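PDB 2OZG: GCN5-related N-acetyltransferase from Anabaena variabilis, which binds coenzyme A and probably catalyses acetyl transfer from acetyl-CoA to amino groups, perhaps those of aminoglycosides. Local coordinates for residues A[313-316]-A[322-325]; A[288-293]-A[354-359]; A[363-366]-A[370-373]. All blocks are in the same frame, centred on the assembly; numbering follows the deposited sequence. Where two conformers were deposited one is given.

In the fold
Strand 279-290, in the GNAT part of the chain, runs out into the loop 291-292 and enters helix 293-299 of the sterol carrier protein-like domain. Contact 2 (288-293 with 354-359) closes a long loop here, bringing helix 349-357 back against the end of that strand. Contact 1 (313-316 with 322-325) falls within this loop and closes the hairpin of strands 308-315 and 324-331; it also touches segment 288-293 through Asp316 and Asn322. Contact 3 (363-366 with 370-373) follows in series, turning helix 362-367 into strand 371-373 of the hairpin's sheet, while Leu365 packs on segment 354-359.

Contact 1 (A[313-316]-A[322-325]); sequences EVQD and NQGK
CG of Asp316 is turned opposite the backbone N (chi1 -170°) while CG of Asn322 lies beside its own, and the carboxylate and amide approach across the hairpin end with planes 25° apart. ND2 of Asn322 donates to OD2 of Asp316 over 2.9 Å, the acceptor lying in the amide plane and being met nearly along its C-O axis. The same OD2 forms a salt bridge with Arg289, and OD1 accepts from the backbone N of Leu318, an Asx turn, and of Leu319. Asn322 reaches further, giving ND2 to Val291 O and taking Val293 N on OD1. Gln323 bends at chi2 (76°), which folds its amide back over the partner strand: OE1 accepts Asp316 N at 2.9 Å from above the carbonyl plane rather than on a lone pair, and CG of Gln315 rests 3.3 Å from Gln323 OE1. Behind this end, Val314 and Gly324 form a hydrogen-bonded antiparallel pair, Val314 N to Gly324 O and Gly324 N to Val314 O each measuring 2.8 Å. The backbone angles of Gly324 would jam any CB against the preceding carbonyl. Glu313 and Lys325 run side by side, OE2 of Glu313 lying 3.1 Å from CE of Lys325 but 4.3 Å from NZ, beyond a salt bridge. Replacing Asp316 by an alanine would probably leave Arg289 without its charged mate and Asn322 ND2 with one acceptor fewer. The buried carboxylate is thus met by a guanidinium and several N-H groups, which would favour its ionised form and tie the hairpin to the GNAT strand end.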
loop_
_atom_site.group_PDB
_atom_site.type_symbol
_atom_site.label_atom_id
_atom_site.label_comp_id
_atom_site.label_asym_id
_atom_site.label_seq_id
_atom_site.Cartn_x
_atom_site.Cartn_y
_atom_site.Cartn_z
ATOM N N GLU A 313 -26.902 -41.030 17.759
ATOM C CA GLU A 313 -27.886 -40.349 18.573
ATOM C C GLU A 313 -27.849 -38.894 18.192
ATOM O O GLU A 313 -26.905 -38.184 18.474
ATOM C CB GLU A 313 -27.638 -40.532 20.058
ATOM C CG GLU A 313 -28.855 -40.138 20.884
ATOM C CD GLU A 313 -28.731 -40.618 22.288
ATOM O OE1 GLU A 313 -27.711 -40.295 22.928
ATOM O OE2 GLU A 313 -29.640 -41.338 22.742
ATOM N N VAL A 314 -28.914 -38.441 17.553
ATOM C CA VAL A 314 -28.917 -37.094 17.010
ATOM C C VAL A 314 -29.897 -36.148 17.709
ATOM O O VAL A 314 -30.998 -36.555 18.051
ATOM C CB VAL A 314 -29.290 -37.132 15.498
ATOM C CG1 VAL A 314 -29.165 -35.739 14.841
ATOM C CG2 VAL A 314 -28.453 -38.163 14.762
ATOM N N GLN A 315 -29.456 -34.915 17.951
ATOM C CA GLN A 315 -30.323 -33.865 18.468
ATOM C C GLN A 315 -30.673 -32.957 17.301
ATOM O O GLN A 315 -29.818 -32.647 16.487
ATOM C CB GLN A 315 -29.675 -33.020 19.583
ATOM C CG GLN A 315 -30.592 -31.862 20.015
ATOM C CD GLN A 315 -30.102 -31.024 21.205
ATOM O OE1 GLN A 315 -29.407 -31.513 22.108
ATOM N NE2 GLN A 315 -30.511 -29.752 21.222
ATOM N N ASP A 316 -31.940 -32.567 17.210
ATOM C CA ASP A 316 -32.404 -31.571 16.212
ATOM C C ASP A 316 -33.559 -30.856 16.886
ATOM O O ASP A 316 -34.664 -31.422 17.027
ATOM C CB ASP A 316 -32.877 -32.214 14.921
ATOM C CG ASP A 316 -33.123 -31.222 13.823
ATOM O OD1 ASP A 316 -33.428 -30.036 14.087
ATOM O OD2 ASP A 316 -33.003 -31.629 12.652
ATOM N N ASN A 322 -35.727 -35.843 13.029
ATOM C CA ASN A 322 -34.317 -36.118 13.018
ATOM C C ASN A 322 -33.721 -36.317 14.439
ATOM O O ASN A 322 -32.529 -36.643 14.615
ATOM C CB ASN A 322 -33.591 -34.901 12.434
ATOM C CG ASN A 322 -33.828 -34.705 10.943
ATOM O OD1 ASN A 322 -34.076 -35.643 10.222
ATOM N ND2 ASN A 322 -33.700 -33.472 10.492
ATOM N N GLN A 323 -34.539 -36.043 15.441
ATOM C CA GLN A 323 -34.109 -36.110 16.829
ATOM C C GLN A 323 -34.275 -37.529 17.286
ATOM O O GLN A 323 -35.381 -37.985 17.328
ATOM C CB GLN A 323 -35.045 -35.219 17.660
ATOM C CG GLN A 323 -34.925 -35.313 19.157
ATOM C CD GLN A 323 -33.740 -34.608 19.726
ATOM O OE1 GLN A 323 -33.509 -33.404 19.495
ATOM N NE2 GLN A 323 -32.993 -35.339 20.529
ATOM N N GLY A 324 -33.207 -38.241 17.621
ATOM C CA GLY A 324 -33.383 -39.603 18.130
ATOM C C GLY A 324 -32.232 -40.516 17.790
ATOM O O GLY A 324 -31.165 -40.060 17.376
ATOM N N LYS A 325 -32.468 -41.821 17.909
ATOM C CA LYS A 325 -31.421 -42.793 17.653
ATOM C C LYS A 325 -31.644 -43.463 16.306
ATOM O O LYS A 325 -32.757 -43.768 15.965
ATOM C CB LYS A 325 -31.375 -43.833 18.746
ATOM C CG LYS A 325 -30.972 -43.312 20.130
ATOM C CD LYS A 325 -31.231 -44.450 21.108
ATOM C CE LYS A 325 -30.625 -44.227 22.458
ATOM N NZ LYS A 325 -30.865 -45.460 23.314
#

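Contact 2 (A[288-293]-A[354-359])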
loop_
_atom_site.group_PDB
_atom_site.type_symbol
_atom_site.label_atom_id
_atom_site.label_comp_id
_atom_site.label_asym_id
_atom_site.label_seq_id
_atom_site.Cartn_x
_atom_site.Cartn_y
_atom_site.Cartn_z
ATOM N N LEU A 288 -23.822 -26.680 5.436
ATOM C CA LEU A 288 -24.830 -27.698 5.070
ATOM C C LEU A 288 -25.784 -27.968 6.231
ATOM O O LEU A 288 -25.381 -27.976 7.390
ATOM C CB LEU A 288 -24.102 -29.013 4.705
ATOM C CG LEU A 288 -24.993 -30.162 4.165
ATOM C CD1 LEU A 288 -24.458 -30.875 2.936
ATOM C CD2 LEU A 288 -25.325 -31.173 5.293
ATOM N N ARG A 289 -27.052 -28.185 5.900
ATOM C CA ARG A 289 -28.033 -28.561 6.862
ATOM C C ARG A 289 -28.508 -29.961 6.497
ATOM O O ARG A 289 -28.906 -30.224 5.341
ATOM C CB ARG A 289 -29.219 -27.579 6.839
ATOM C CG ARG A 289 -29.850 -27.314 8.267
ATOM C CD ARG A 289 -30.617 -28.457 8.877
ATOM N NE ARG A 289 -31.169 -28.023 10.165
ATOM C CZ ARG A 289 -31.883 -28.790 10.970
ATOM N NH1 ARG A 289 -32.138 -30.058 10.649
ATOM N NH2 ARG A 289 -32.294 -28.311 12.126
ATOM N N ILE A 290 -28.427 -30.878 7.446
ATOM C CA ILE A 290 -29.060 -32.195 7.273
ATOM C C ILE A 290 -30.537 -31.992 7.551
ATOM O O ILE A 290 -30.949 -31.806 8.689
ATOM C CB ILE A 290 -28.479 -33.226 8.239
ATOM C CG1 ILE A 290 -26.961 -33.353 8.020
ATOM C CG2 ILE A 290 -29.253 -34.565 8.149
ATOM C CD1 ILE A 290 -26.493 -34.220 6.855
ATOM N N VAL A 291 -31.332 -31.978 6.493
ATOM C CA VAL A 291 -32.759 -31.753 6.613
ATOM C C VAL A 291 -33.516 -33.038 7.034
ATOM O O VAL A 291 -34.453 -32.999 7.863
ATOM C CB VAL A 291 -33.329 -31.201 5.297
ATOM C CG1 VAL A 291 -34.853 -31.017 5.391
ATOM C CG2 VAL A 291 -32.643 -29.878 4.927
ATOM N N ASN A 292 -33.093 -34.169 6.457
ATOM C CA ASN A 292 -33.628 -35.503 6.805
ATOM C C ASN A 292 -32.480 -36.494 7.056
ATOM O O ASN A 292 -31.746 -36.863 6.136
ATOM C CB ASN A 292 -34.559 -36.004 5.729
ATOM C CG ASN A 292 -35.297 -37.239 6.163
ATOM O OD1 ASN A 292 -34.709 -38.297 6.409
ATOM N ND2 ASN A 292 -36.584 -37.098 6.311
ATOM N N VAL A 293 -32.284 -36.877 8.303
ATOM C CA VAL A 293 -31.153 -37.735 8.637
ATOM C C VAL A 293 -31.146 -39.040 7.868
ATOM O O VAL A 293 -30.121 -39.420 7.318
ATOM C CB VAL A 293 -31.085 -38.041 10.196
ATOM C CG1 VAL A 293 -30.113 -39.173 10.539
ATOM C CG2 VAL A 293 -30.681 -36.808 10.942
ATOM N N SER A 354 -20.950 -31.841 9.403
ATOM C CA SER A 354 -19.511 -31.788 9.176
ATOM C C SER A 354 -19.000 -33.206 9.040
ATOM O O SER A 354 -18.111 -33.441 8.252
ATOM C CB SER A 354 -18.787 -31.083 10.273
ATOM O OG SER A 354 -19.290 -29.780 10.532
ATOM N N LEU A 355 -19.599 -34.132 9.796
ATOM C CA LEU A 355 -19.231 -35.541 9.726
ATOM C C LEU A 355 -19.571 -36.110 8.351
ATOM O O LEU A 355 -18.747 -36.773 7.707
ATOM C CB LEU A 355 -20.006 -36.332 10.783
ATOM C CG LEU A 355 -19.745 -37.855 10.823
ATOM C CD1 LEU A 355 -18.330 -38.142 11.229
ATOM C CD2 LEU A 355 -20.712 -38.581 11.725
ATOM N N TYR A 356 -20.800 -35.826 7.909
ATOM C CA TYR A 356 -21.338 -36.307 6.627
ATOM C C TYR A 356 -20.523 -35.952 5.416
ATOM O O TYR A 356 -20.297 -36.764 4.523
ATOM C CB TYR A 356 -22.734 -35.718 6.436
ATOM C CG TYR A 356 -23.542 -36.137 5.194
ATOM C CD1 TYR A 356 -23.414 -35.488 4.004
ATOM C CD2 TYR A 356 -24.479 -37.123 5.269
ATOM C CE1 TYR A 356 -24.218 -35.830 2.885
ATOM C CE2 TYR A 356 -25.248 -37.495 4.147
ATOM C CZ TYR A 356 -25.116 -36.834 2.979
ATOM O OH TYR A 356 -25.900 -37.220 1.882
ATOM N N THR A 357 -20.054 -34.716 5.374
ATOM C CA THR A 357 -19.265 -34.227 4.221
ATOM C C THR A 357 -17.787 -34.551 4.199
ATOM O O THR A 357 -17.111 -34.297 3.185
ATOM C CB THR A 357 -19.356 -32.683 4.164
ATOM O OG1 THR A 357 -18.743 -32.137 5.328
ATOM C CG2 THR A 357 -20.783 -32.267 4.059
ATOM N N SER A 358 -17.276 -35.118 5.285
ATOM C CA SER A 358 -15.856 -35.402 5.434
ATOM C C SER A 358 -14.990 -34.171 5.523
ATOM O O SER A 358 -13.801 -34.242 5.282
ATOM C CB SER A 358 -15.297 -36.285 4.284
ATOM O OG SER A 358 -16.257 -37.217 3.937
ATOM N N LEU A 359 -15.546 -33.029 5.901
ATOM C CA LEU A 359 -14.703 -31.854 6.087
ATOM C C LEU A 359 -13.720 -32.105 7.232
ATOM O O LEU A 359 -12.525 -31.757 7.141
ATOM C CB LEU A 359 -15.582 -30.618 6.429
ATOM C CG LEU A 359 -14.797 -29.326 6.615
ATOM C CD1 LEU A 359 -13.993 -28.962 5.394
ATOM C CD2 LEU A 359 -15.714 -28.184 7.019
#
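The carbonyl O of Ile290, whose side chain reaches Tyr356 across the contact, takes a 2.9 Å bond from NH1 of Arg289. The acceptor lies close to the guanidinium plane, while the donor is tilted from the plane of the carbonyl. NH1 also pairs with Asp316 in a salt bridge, and NE of the same arginine is bound to Ala129 O, so the flat group is held at more than one corner. On the opposite flank of the strand, Ile290 sends CD1 over one face of the Tyr356 ring, a CH-pi contact 4.2 Å from the centroid and 25° off the normal. The methyl is offset toward the rim, with CG and CD2 of Tyr356 each 3.9 Å from Ile290 CD1. The ring is brought there because CG of Tyr356 stands anti to the backbone N (chi1 -177°), and its hydroxyl OH is bonded to Ala296 O, which fixes the far end. Strand 279-290 is part of the second GNAT domain and helix 349-357 of the sterol carrier protein-like domain, so this apolar seam joins the two, a combination as in Eis-type acetyltransferases. Leu288 and Thr357 pass alongside, running opposite ways, Leu288 CD1 meeting Thr357 CG2 at 4.1 Å. Thr357 turns its methyl to the strand because OG1 is flanked by both backbone arms (chi1 64°); OG1 is bonded to Ala134 O and weakly, at 3.4 Å, to Leu359 N. The helix ends in a Schellman motif at Ser358, with Ser358 N to Leu355 O at 3.3 Å. At the other segment, Asn292 N-caps helix 293-299, its OD1 accepting from Lys295 N.

Contact 3 (A[363-366]-A[370-373]); sequences RQLQ and KLQA
The backbone of Leu365 and Lys370 closes the end of helix 362-367 through a hydrogen bond from Lys370 N back to the carbonyl of the fifth residue before it, Leu365 O, at 2.7 Å, after which the chain passes into strand 371-373. Leu371 curls back on the helix: its CG is set in the fork of the main chain (chi1 65°), which carries both methyls to the last turn. CD2 of Leu371 touches Leu365 CB at 3.7 Å, the two side chains lying nearly perpendicular, and Leu371 CD1 lies 4.1 Å from Gln366 CB. Leu365 CD2 meets Lys370 CB at 4.1 Å. Leu365 also packs on Ser354 and Leu355 of helix 349-357 and on Leu271 of the second subunit, while Arg363 forms a salt bridge with Glu388 of that subunit. The amide of Gln366, extended from a CG anti to the backbone N (chi1 -176°), is linked to Ala373 through waters. Its NE2 gives to water 1 (2.7 Å), which also accepts Ala373 N (3.1 Å), and to water 3, which donates to Ala373 O. Water 2 donates both to Gln366 O and, at 2.6 Å, to Leu371 O, spending both its hydrogens. Waters thus occupy polar positions along the short, weakly bonded strand 371-373, outermost in its sheet within this chain and bonded to strand 345-348 through Gln372 and Gln346. A short helix joined by a brief turn to such a strand, with leucines sealing the bend, fits the mixed alpha/beta fold of the sterol carrier protein-like domain.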
loop_
_atom_site.group_PDB
_atom_site.type_symbol
_atom_site.label_atom_id
_atom_site.label_comp_id
_atom_site.label_asym_id
_atom_site.label_seq_id
_atom_site.Cartn_x
_atom_site.Cartn_y
_atom_site.Cartn_z
ATOM N N ARG A 363 -12.403 -37.909 14.746
ATOM C CA ARG A 363 -11.435 -37.520 15.763
ATOM C C ARG A 363 -11.389 -36.006 15.910
ATOM O O ARG A 363 -11.375 -35.486 17.021
ATOM C CB ARG A 363 -10.039 -37.983 15.346
ATOM C CG ARG A 363 -9.027 -37.859 16.452
ATOM C CD ARG A 363 -7.607 -38.069 15.952
ATOM N NE ARG A 363 -7.164 -37.054 14.991
ATOM C CZ ARG A 363 -6.540 -35.925 15.327
ATOM N NH1 ARG A 363 -6.293 -35.639 16.598
ATOM N NH2 ARG A 363 -6.165 -35.072 14.380
ATOM N N GLN A 364 -11.321 -35.312 14.782
ATOM C CA GLN A 364 -11.318 -33.836 14.768
ATOM C C GLN A 364 -12.620 -33.245 15.325
ATOM O O GLN A 364 -12.607 -32.231 15.970
ATOM C CB GLN A 364 -11.098 -33.310 13.343
ATOM C CG GLN A 364 -9.611 -33.449 12.890
ATOM C CD GLN A 364 -9.430 -33.094 11.463
ATOM O OE1 GLN A 364 -10.226 -33.511 10.577
ATOM N NE2 GLN A 364 -8.386 -32.302 11.192
ATOM N N LEU A 365 -13.745 -33.867 15.031
ATOM C CA LEU A 365 -15.025 -33.421 15.575
ATOM C C LEU A 365 -15.142 -33.712 17.107
ATOM O O LEU A 365 -15.693 -32.923 17.893
ATOM C CB LEU A 365 -16.150 -34.046 14.768
ATOM C CG LEU A 365 -16.236 -33.563 13.311
ATOM C CD1 LEU A 365 -17.192 -34.400 12.444
ATOM C CD2 LEU A 365 -16.625 -32.035 13.245
ATOM N N GLN A 366 -14.553 -34.809 17.541
ATOM C CA GLN A 366 -14.500 -35.113 18.930
ATOM C C GLN A 366 -13.699 -34.055 19.665
ATOM O O GLN A 366 -14.120 -33.539 20.699
ATOM C CB GLN A 366 -13.837 -36.457 19.153
ATOM C CG GLN A 366 -13.838 -36.874 20.598
ATOM C CD GLN A 366 -13.084 -38.171 20.827
ATOM O OE1 GLN A 366 -11.988 -38.399 20.270
ATOM N NE2 GLN A 366 -13.661 -39.025 21.631
ATOM N N LYS A 370 -17.849 -31.531 18.824
ATOM C CA LYS A 370 -19.073 -31.633 18.023
ATOM C C LYS A 370 -19.676 -33.035 18.064
ATOM O O LYS A 370 -20.782 -33.277 17.531
ATOM C CB LYS A 370 -18.782 -31.270 16.590
ATOM C CG LYS A 370 -18.061 -29.966 16.507
ATOM C CD LYS A 370 -18.736 -28.870 17.317
ATOM C CE LYS A 370 -18.261 -27.483 16.828
ATOM N NZ LYS A 370 -18.799 -26.444 17.754
ATOM N N LEU A 371 -18.955 -33.969 18.678
ATOM C CA LEU A 371 -19.492 -35.298 18.850
ATOM C C LEU A 371 -18.824 -35.982 20.045
ATOM O O LEU A 371 -17.747 -35.584 20.456
ATOM C CB LEU A 371 -19.378 -36.138 17.568
ATOM C CG LEU A 371 -18.059 -36.570 16.919
ATOM C CD1 LEU A 371 -17.437 -37.744 17.693
ATOM C CD2 LEU A 371 -18.258 -36.999 15.499
ATOM N N GLN A 372 -19.540 -36.931 20.642
ATOM C CA GLN A 372 -19.000 -37.803 21.679
ATOM C C GLN A 372 -19.185 -39.234 21.176
ATOM O O GLN A 372 -20.267 -39.600 20.664
ATOM C CB GLN A 372 -19.784 -37.649 22.988
ATOM C CG GLN A 372 -19.840 -36.234 23.482
ATOM C CD GLN A 372 -20.133 -36.170 24.988
ATOM O OE1 GLN A 372 -20.752 -37.090 25.561
ATOM N NE2 GLN A 372 -19.662 -35.087 25.636
ATOM N N ALA A 373 -18.150 -40.041 21.283
ATOM C CA ALA A 373 -18.241 -41.428 20.871
ATOM C C ALA A 373 -17.288 -42.345 21.636
ATOM O O ALA A 373 -16.327 -41.895 22.247
ATOM C CB ALA A 373 -17.955 -41.539 19.389
HETATM O O HOH W 1 -15.944 -38.758 22.955
HETATM O O HOH W 2 -16.348 -34.295 22.242
HETATM O O HOH W 3 -13.364 -41.933 22.472
#